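SLT domain-containing protein (Bdellovibrio bacteriovorus HD100, PDB 6TAB) acts as a lysozyme with altered substrate specificity, probably cleaving peptidoglycan, and facilitates exit of the periplasmic predator from its prey cell. Local coordinates at residues Met139-Glu143 against Trp229-Arg233; Arg167-Ser173 against Leu190-Asn196. One frame throughout, in Å; residues are numbered along the deposited sequence.

Following the chain from the N terminus, the first segment met is Met-139 to Glu-143, near the end of helix 125-144, one half of contact 1. The hairpin of strands 151-154 and 163-167 leads into the turn 167-173, which contact 2 ties to the start of helix 193-211 by closing a short loop at 190-196. Contact 1 closes only after that, at 229-233, joining helix 125-144 to the loop before helix 238-248, so the whole of contact 2 lies within its 85-residue loop. The two also touch: Trp-229 NE1 hydrogen-bonds Leu-170 O at 2.9 Å, and Val-140 CG2 packs 3.6 Å from Leu-170 CD2.

Contact 1 of 2, residues Met139-Glu143 against Trp229-Arg233; sequences MVRFE and WSVLR
In the lysozyme-like fold of this SLT domain, the end of helix 125-144 packs against the loop that leads towards helix 238-248. Residues 139-143 are helical, with Glu-143 N hydrogen-bonded to Met-139 O at 2.9 Å; residues 230-232 form a short 3-10 turn. The nearest CA atoms are those of Met-139 and Val-231, 6.9 Å apart. Trp-229 enters extended, with chi1 m, its NE1 hydrogen-bonded to Leu-170 O. Met-139, in the m, t, p rotamer, lays its methyl on the indole: CE is 3.5 Å from the six-membered-ring centroid of Trp-229 and 15° off the normal, a CH-pi contact, while SD at 5.2 Å from that centroid adds a Met-aromatic contact. Glu-143 (m, m) comes instead to the ring edge, OE2 lying 3.4 Å from Trp-229 CD1. Glu-143 and the following Ser-144 probably correspond to the Glu-Ser pair that in SLT relatives holds the catalytic glutamate. At Ser-230, water 1 bridges the segments, donating to Glu-143 OE2 at 3.1 Å and accepting from Ser-230 N at 3.0 Å. Val-231, chi1 m, points at the helix: CG1 sits 3.6 Å from Glu-143 OE2 and 3.9 Å from Phe-142 CB. Leu-232 (m, t) then reaches back, its CD1 3.9 Å from Met-139 CE, the methyl that covers the indole.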
ATOM      1  N   MET A 139      -5.132   2.367   2.446  1.00 11.96           N
ATOM      2  CA  MET A 139      -4.550   1.288   3.274  1.00 12.37           C
ATOM      3  C   MET A 139      -4.075   1.852   4.633  1.00 13.20           C
ATOM      4  O   MET A 139      -4.302   1.224   5.693  1.00 14.28           O
ATOM      5  CB  MET A 139      -3.409   0.603   2.510  1.00 13.40           C
ATOM      6  CG  MET A 139      -3.878  -0.096   1.223  1.00 13.52           C
ATOM      7  SD  MET A 139      -2.497  -0.452   0.056  1.00 14.22           S
ATOM      8  CE  MET A 139      -1.483  -1.512   1.090  1.00 16.68           C
ATOM      9  N   VAL A 140      -3.404   3.013   4.609  1.00 12.63           N
ATOM     10  CA  VAL A 140      -2.967   3.692   5.865  1.00 12.52           C
ATOM     11  C   VAL A 140      -4.181   3.975   6.772  1.00 13.26           C
ATOM     12  O   VAL A 140      -4.089   3.764   8.000  1.00 14.42           O
ATOM     13  CB  VAL A 140      -2.157   4.958   5.532  1.00 12.80           C
ATOM     14  CG1 VAL A 140      -1.927   5.801   6.794  1.00 14.31           C
ATOM     15  CG2 VAL A 140      -0.828   4.629   4.825  1.00 13.20           C
ATOM     16  N   ARG A 141      -5.287   4.450   6.189  1.00 13.03           N
ATOM     17  CA  ARG A 141      -6.497   4.768   6.986  1.00 13.72           C
ATOM     18  C   ARG A 141      -6.869   3.561   7.859  1.00 15.10           C
ATOM     19  O   ARG A 141      -7.150   3.730   9.059  1.00 17.33           O
ATOM     20  CB  ARG A 141      -7.691   5.135   6.082  1.00 16.83           C
ATOM     21  CG  ARG A 141      -9.073   5.136   6.740  1.00 20.51           C
ATOM     22  CD  ARG A 141      -9.290   6.067   7.906  1.00 21.63           C
ATOM     23  NE  ARG A 141     -10.630   5.840   8.474  1.00 25.87           N
ATOM     24  CZ  ARG A 141     -10.921   4.972   9.440  1.00 26.74           C
ATOM     25  NH1 ARG A 141      -9.976   4.180   9.936  1.00 28.83           N
ATOM     26  NH2 ARG A 141     -12.168   4.924   9.905  1.00 36.86           N
ATOM     27  N   PHE A 142      -6.872   2.355   7.270  1.00 14.41           N
ATOM     28  CA  PHE A 142      -7.363   1.155   8.006  1.00 15.83           C
ATOM     29  C   PHE A 142      -6.268   0.425   8.798  1.00 17.36           C
ATOM     30  O   PHE A 142      -6.614  -0.292   9.752  1.00 22.98           O
ATOM     31  CB  PHE A 142      -8.166   0.218   7.082  1.00 16.14           C
ATOM     32  CG  PHE A 142      -9.487   0.820   6.668  1.00 16.61           C
ATOM     33  CD1 PHE A 142     -10.512   1.001   7.603  1.00 17.94           C
ATOM     34  CD2 PHE A 142      -9.661   1.355   5.402  1.00 15.96           C
ATOM     35  CE1 PHE A 142     -11.700   1.612   7.230  1.00 20.55           C
ATOM     36  CE2 PHE A 142     -10.846   1.956   5.033  1.00 17.49           C
ATOM     37  CZ  PHE A 142     -11.857   2.108   5.961  1.00 19.65           C
ATOM     38  N   GLU A 143      -4.981   0.551   8.399  1.00 14.09           N
ATOM     39  CA  GLU A 143      -3.908  -0.088   9.180  1.00 15.69           C
ATOM     40  C   GLU A 143      -3.584   0.704  10.465  1.00 15.22           C
ATOM     41  O   GLU A 143      -3.346   0.092  11.507  1.00 16.45           O
ATOM     42  CB  GLU A 143      -2.655  -0.294   8.317  1.00 15.34           C
ATOM     43  CG  GLU A 143      -2.790  -1.357   7.248  1.00 15.67           C
ATOM     44  CD  GLU A 143      -2.902  -2.770   7.783  1.00 17.34           C
ATOM     45  OE1 GLU A 143      -2.668  -2.983   9.022  1.00 18.93           O
ATOM     46  OE2 GLU A 143      -3.132  -3.707   6.959  1.00 19.51           O
ATOM     47  N   TRP A 229      -0.992  -7.671   3.168  1.00 13.79           N
ATOM     48  CA  TRP A 229      -1.938  -6.851   3.998  1.00 15.03           C
ATOM     49  C   TRP A 229      -3.336  -7.485   4.086  1.00 15.85           C
ATOM     50  O   TRP A 229      -4.026  -7.687   3.076  1.00 16.06           O
ATOM     51  CB  TRP A 229      -2.043  -5.416   3.464  1.00 14.21           C
ATOM     52  CG  TRP A 229      -0.840  -4.552   3.665  1.00 13.98           C
ATOM     53  CD1 TRP A 229      -0.477  -3.927   4.823  1.00 14.91           C
ATOM     54  CD2 TRP A 229       0.151  -4.180   2.681  1.00 12.92           C
ATOM     55  NE1 TRP A 229       0.680  -3.215   4.648  1.00 14.27           N
ATOM     56  CE2 TRP A 229       1.072  -3.319   3.336  1.00 13.09           C
ATOM     57  CE3 TRP A 229       0.359  -4.485   1.315  1.00 13.12           C
ATOM     58  CZ2 TRP A 229       2.137  -2.721   2.643  1.00 13.62           C
ATOM     59  CZ3 TRP A 229       1.397  -3.886   0.641  1.00 12.56           C
ATOM     60  CH2 TRP A 229       2.287  -3.039   1.300  1.00 14.04           C
ATOM     61  N   SER A 230      -3.798  -7.693   5.325  1.00 18.40           N
ATOM     62  CA  SER A 230      -5.133  -8.232   5.592  1.00 20.50           C
ATOM     63  C   SER A 230      -6.258  -7.312   5.075  1.00 17.97           C
ATOM     64  O   SER A 230      -7.313  -7.798   4.649  1.00 18.07           O
ATOM     65  CB  SER A 230      -5.282  -8.504   7.075  1.00 25.69           C
ATOM     66  OG  SER A 230      -5.322  -7.278   7.824  1.00 33.48           O
ATOM     67  N   VAL A 231      -6.028  -5.986   5.065  1.00 16.35           N
ATOM     68  CA  VAL A 231      -7.071  -5.003   4.642  1.00 16.43           C
ATOM     69  C   VAL A 231      -7.380  -5.140   3.145  1.00 15.50           C
ATOM     70  O   VAL A 231      -8.442  -4.682   2.706  1.00 16.90           O
ATOM     71  CB  VAL A 231      -6.735  -3.543   5.018  1.00 17.39           C
ATOM     72  CG1 VAL A 231      -6.658  -3.383   6.540  1.00 18.62           C
ATOM     73  CG2 VAL A 231      -5.510  -2.984   4.288  1.00 15.77           C
ATOM     74  N   LEU A 232      -6.487  -5.782   2.365  1.00 15.18           N
ATOM     75  CA  LEU A 232      -6.697  -6.023   0.917  1.00 15.36           C
ATOM     76  C   LEU A 232      -7.318  -7.405   0.644  1.00 16.43           C
ATOM     77  O   LEU A 232      -7.578  -7.713  -0.537  1.00 16.53           O
ATOM     78  CB  LEU A 232      -5.381  -5.839   0.134  1.00 14.39           C
ATOM     79  CG  LEU A 232      -4.832  -4.416   0.064  1.00 15.53           C
ATOM     80  CD1 LEU A 232      -3.523  -4.376  -0.703  1.00 14.96           C
ATOM     81  CD2 LEU A 232      -5.832  -3.430  -0.543  1.00 17.93           C
ATOM     82  N   ARG A 233      -7.554  -8.227   1.675  1.00 15.63           N
ATOM     83  CA  ARG A 233      -8.143  -9.582   1.537  1.00 16.30           C
ATOM     84  C   ARG A 233      -9.681  -9.505   1.577  1.00 17.21           C
ATOM     85  O   ARG A 233     -10.279  -9.029   2.563  1.00 18.56           O
ATOM     86  CB  ARG A 233      -7.603 -10.489   2.644  1.00 17.82           C
ATOM     87  CG  ARG A 233      -6.106 -10.780   2.503  1.00 17.57           C
ATOM     88  CD  ARG A 233      -5.543 -11.778   3.508  1.00 19.45           C
ATOM     89  NE  ARG A 233      -4.105 -11.900   3.328  1.00 20.96           N
ATOM     90  CZ  ARG A 233      -3.363 -12.889   3.828  1.00 25.60           C
ATOM     91  NH1 ARG A 233      -3.877 -13.723   4.719  1.00 31.62           N
ATOM     92  NH2 ARG A 233      -2.118 -13.076   3.409  1.00 27.40           N
TER
HETATM   93  O   HOH W   1      -2.112  -6.591   7.524  1.00 37.37           O

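Contact 2 of 2, residues Arg167-Ser173 against Leu190-Asn196; sequences RGLLQIS and LHDPLQN
Asn-196, chi1 t, plugs its amide into the turn after strand 163-167: OD1 accepts from Leu-170 N at 2.9 Å, while ND2 donates to Arg-167 O at 3.1 Å and, within its own segment, to Leu-190 O at 3.0 Å. Further out, Arg-167 (m, t, t) donates from NH1 to His-191 NE2 at 3.0 Å, edge to edge. Water 2 accepts from Leu-169 N and donates to Leu-190 O, both at 3.0 Å. The receiving backbone is a type I turn, Gly-168 to Gln-171, closed by a G1 beta bulge in which Gln-171 (phi/psi 55/56) and Ile-172 face Arg-167; its Gly-Leu-Leu-Gln sequence resembles the conserved Gly-Leu-Met-Gln of SLT domains. Gly-168 CA comes within 4.8 Å of His-191 CA; with phi 75°, a CB there would clash with Leu-190 O and Asn-196 ND2. Leu-169 CA and Pro-193 CA are 6.4 Å apart. Asp-192 N-caps helix 193-211, its OD1 3.0 Å from Leu-194 N. Leu-169 CD1 packs on Pro-193 CB at 3.6 Å, and Leu-190 CD2 lies 3.3 Å from Ile-172 O.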
ATOM      1  N   ARG A 167       4.542  -2.105  12.737  1.00 14.23           N
ATOM      2  CA  ARG A 167       4.891  -0.718  13.060  1.00 14.94           C
ATOM      3  C   ARG A 167       4.506   0.280  11.965  1.00 14.39           C
ATOM      4  O   ARG A 167       4.620   0.027  10.749  1.00 14.40           O
ATOM      5  CB  ARG A 167       6.399  -0.598  13.330  1.00 15.03           C
ATOM      6  CG  ARG A 167       6.912  -1.420  14.509  1.00 15.77           C
ATOM      7  CD  ARG A 167       8.403  -1.320  14.707  1.00 16.21           C
ATOM      8  NE  ARG A 167       8.912  -2.074  15.833  1.00 19.70           N
ATOM      9  CZ  ARG A 167       8.887  -1.757  17.112  1.00 20.96           C
ATOM     10  NH1 ARG A 167       8.404  -0.575  17.477  1.00 22.94           N
ATOM     11  NH2 ARG A 167       9.380  -2.618  18.012  1.00 23.03           N
ATOM     12  N   GLY A 168       4.133   1.488  12.432  1.00 14.46           N
ATOM     13  CA  GLY A 168       4.022   2.647  11.532  1.00 13.97           C
ATOM     14  C   GLY A 168       2.781   2.643  10.637  1.00 13.06           C
ATOM     15  O   GLY A 168       1.816   1.885  10.838  1.00 14.31           O
ATOM     16  N   LEU A 169       2.837   3.507   9.619  1.00 13.67           N
ATOM     17  CA  LEU A 169       1.652   3.862   8.814  1.00 13.36           C
ATOM     18  C   LEU A 169       0.985   2.620   8.191  1.00 12.44           C
ATOM     19  O   LEU A 169      -0.265   2.528   8.149  1.00 13.73           O
ATOM     20  CB  LEU A 169       2.016   4.887   7.734  1.00 13.41           C
ATOM     21  CG  LEU A 169       2.382   6.289   8.212  1.00 14.14           C
ATOM     22  CD1 LEU A 169       2.707   7.154   7.004  1.00 14.34           C
ATOM     23  CD2 LEU A 169       1.275   6.902   9.076  1.00 14.84           C
ATOM     24  N   LEU A 170       1.800   1.710   7.606  1.00 12.40           N
ATOM     25  CA  LEU A 170       1.299   0.505   6.888  1.00 12.37           C
ATOM     26  C   LEU A 170       1.480  -0.792   7.711  1.00 12.67           C
ATOM     27  O   LEU A 170       1.259  -1.892   7.199  1.00 13.50           O
ATOM     28  CB  LEU A 170       2.011   0.411   5.522  1.00 11.78           C
ATOM     29  CG  LEU A 170       1.606   1.467   4.490  1.00 13.03           C
ATOM     30  CD1 LEU A 170       2.580   1.485   3.323  1.00 14.80           C
ATOM     31  CD2 LEU A 170       0.177   1.251   4.014  1.00 14.41           C
ATOM     32  N   GLN A 171       1.855  -0.668   8.992  1.00 12.87           N
ATOM     33  CA  GLN A 171       1.935  -1.830   9.899  1.00 13.16           C
ATOM     34  C   GLN A 171       2.861  -2.916   9.280  1.00 14.19           C
ATOM     35  O   GLN A 171       2.501  -4.091   9.135  1.00 15.92           O
ATOM     36  CB  GLN A 171       0.540  -2.314  10.310  1.00 14.10           C
ATOM     37  CG  GLN A 171      -0.157  -1.293  11.243  1.00 14.75           C
ATOM     38  CD  GLN A 171       0.480  -1.254  12.619  1.00 14.56           C
ATOM     39  OE1 GLN A 171       0.238  -2.136  13.454  1.00 16.87           O
ATOM     40  NE2 GLN A 171       1.312  -0.249  12.873  1.00 15.33           N
ATOM     41  N   ILE A 172       4.091  -2.484   8.979  1.00 13.56           N
ATOM     42  CA  ILE A 172       5.177  -3.326   8.452  1.00 13.74           C
ATOM     43  C   ILE A 172       6.043  -3.752   9.634  1.00 14.61           C
ATOM     44  O   ILE A 172       6.152  -3.033  10.632  1.00 16.39           O
ATOM     45  CB  ILE A 172       5.972  -2.569   7.363  1.00 15.44           C
ATOM     46  CG1 ILE A 172       5.045  -2.265   6.157  1.00 16.83           C
ATOM     47  CG2 ILE A 172       7.251  -3.313   6.942  1.00 15.74           C
ATOM     48  CD1 ILE A 172       5.598  -1.257   5.159  1.00 17.51           C
ATOM     49  N   SER A 173       6.670  -4.923   9.534  1.00 15.36           N
ATOM     50  CA  SER A 173       7.592  -5.427  10.556  1.00 15.37           C
ATOM     51  C   SER A 173       9.033  -5.508  10.024  1.00 15.31           C
ATOM     52  O   SER A 173       9.258  -5.582   8.804  1.00 17.20           O
ATOM     53  CB  SER A 173       7.117  -6.766  11.137  1.00 18.52           C
ATOM     54  OG  SER A 173       6.687  -7.666  10.137  1.00 22.18           O
ATOM     55  N   LEU A 190      11.098   2.330  11.195  1.00 16.54           N
ATOM     56  CA  LEU A 190       9.742   1.961  10.725  1.00 15.78           C
ATOM     57  C   LEU A 190       8.699   3.025  11.135  1.00 15.42           C
ATOM     58  O   LEU A 190       7.640   3.118  10.482  1.00 15.04           O
ATOM     59  CB  LEU A 190       9.346   0.547  11.189  1.00 15.98           C
ATOM     60  CG  LEU A 190      10.086  -0.615  10.487  1.00 16.24           C
ATOM     61  CD1 LEU A 190      11.397  -0.941  11.214  1.00 18.56           C
ATOM     62  CD2 LEU A 190       9.209  -1.868  10.344  1.00 18.52           C
ATOM     63  N   HIS A 191       9.008   3.836  12.165  1.00 16.15           N
ATOM     64  CA  HIS A 191       8.137   4.917  12.606  1.00 15.97           C
ATOM     65  C   HIS A 191       8.428   6.231  11.858  1.00 16.33           C
ATOM     66  O   HIS A 191       7.765   7.261  12.117  1.00 17.44           O
ATOM     67  CB  HIS A 191       8.214   5.033  14.139  1.00 17.06           C
ATOM     68  CG  HIS A 191       7.710   3.827  14.881  1.00 16.89           C
ATOM     69  ND1 HIS A 191       6.385   3.499  14.952  1.00 16.99           N
ATOM     70  CD2 HIS A 191       8.388   2.818  15.496  1.00 18.18           C
ATOM     71  CE1 HIS A 191       6.238   2.371  15.630  1.00 17.00           C
ATOM     72  NE2 HIS A 191       7.482   1.918  15.993  1.00 18.91           N
ATOM     73  N   ASP A 192       9.399   6.240  10.936  1.00 17.12           N
ATOM     74  CA  ASP A 192       9.628   7.342   9.995  1.00 16.15           C
ATOM     75  C   ASP A 192       8.627   7.169   8.858  1.00 15.78           C
ATOM     76  O   ASP A 192       8.748   6.185   8.108  1.00 15.36           O
ATOM     77  CB  ASP A 192      11.085   7.345   9.509  1.00 17.01           C
ATOM     78  CG  ASP A 192      11.415   8.385   8.439  1.00 18.65           C
ATOM     79  OD1 ASP A 192      10.463   8.926   7.789  1.00 20.15           O
ATOM     80  OD2 ASP A 192      12.650   8.607   8.200  1.00 21.91           O
ATOM     81  N   PRO A 193       7.632   8.082   8.689  1.00 14.79           N
ATOM     82  CA  PRO A 193       6.577   7.851   7.714  1.00 14.55           C
ATOM     83  C   PRO A 193       7.106   7.712   6.269  1.00 14.85           C
ATOM     84  O   PRO A 193       6.528   6.946   5.462  1.00 15.38           O
ATOM     85  CB  PRO A 193       5.634   9.050   7.906  1.00 16.68           C
ATOM     86  CG  PRO A 193       6.501  10.120   8.483  1.00 18.49           C
ATOM     87  CD  PRO A 193       7.478   9.385   9.374  1.00 17.06           C
ATOM     88  N   LEU A 194       8.171   8.445   5.930  1.00 15.35           N
ATOM     89  CA  LEU A 194       8.690   8.390   4.553  1.00 16.34           C
ATOM     90  C   LEU A 194       9.340   7.020   4.272  1.00 16.77           C
ATOM     91  O   LEU A 194       9.111   6.423   3.193  1.00 15.95           O
ATOM     92  CB  LEU A 194       9.673   9.545   4.332  1.00 17.45           C
ATOM     93  CG  LEU A 194       9.156  10.963   4.629  1.00 19.01           C
ATOM     94  CD1 LEU A 194      10.200  11.945   4.147  1.00 24.28           C
ATOM     95  CD2 LEU A 194       7.802  11.251   3.968  1.00 18.55           C
ATOM     96  N   GLN A 195      10.100   6.481   5.233  1.00 15.43           N
ATOM     97  CA  GLN A 195      10.702   5.129   5.049  1.00 15.37           C
ATOM     98  C   GLN A 195       9.614   4.051   5.006  1.00 14.24           C
ATOM     99  O   GLN A 195       9.708   3.086   4.228  1.00 14.20           O
ATOM    100  CB  GLN A 195      11.711   4.819   6.161  1.00 15.78           C
ATOM    101  CG  GLN A 195      12.965   5.694   6.150  1.00 16.78           C
ATOM    102  CD  GLN A 195      13.992   5.228   7.159  1.00 18.70           C
ATOM    103  OE1 GLN A 195      14.519   4.107   7.072  1.00 20.15           O
ATOM    104  NE2 GLN A 195      14.277   6.061   8.156  1.00 19.26           N
ATOM    105  N   ASN A 196       8.584   4.197   5.836  1.00 14.23           N
ATOM    106  CA  ASN A 196       7.465   3.246   5.874  1.00 12.80           C
ATOM    107  C   ASN A 196       6.742   3.210   4.517  1.00 13.07           C
ATOM    108  O   ASN A 196       6.462   2.104   3.969  1.00 13.60           O
ATOM    109  CB  ASN A 196       6.567   3.563   7.071  1.00 13.72           C
ATOM    110  CG  ASN A 196       5.596   2.472   7.459  1.00 13.77           C
ATOM    111  OD1 ASN A 196       4.552   2.319   6.810  1.00 14.59           O
ATOM    112  ND2 ASN A 196       5.919   1.730   8.521  1.00 14.12           N
TER
HETATM  113  O   HOH W   2       5.442   5.004   9.700  1.00 14.79           O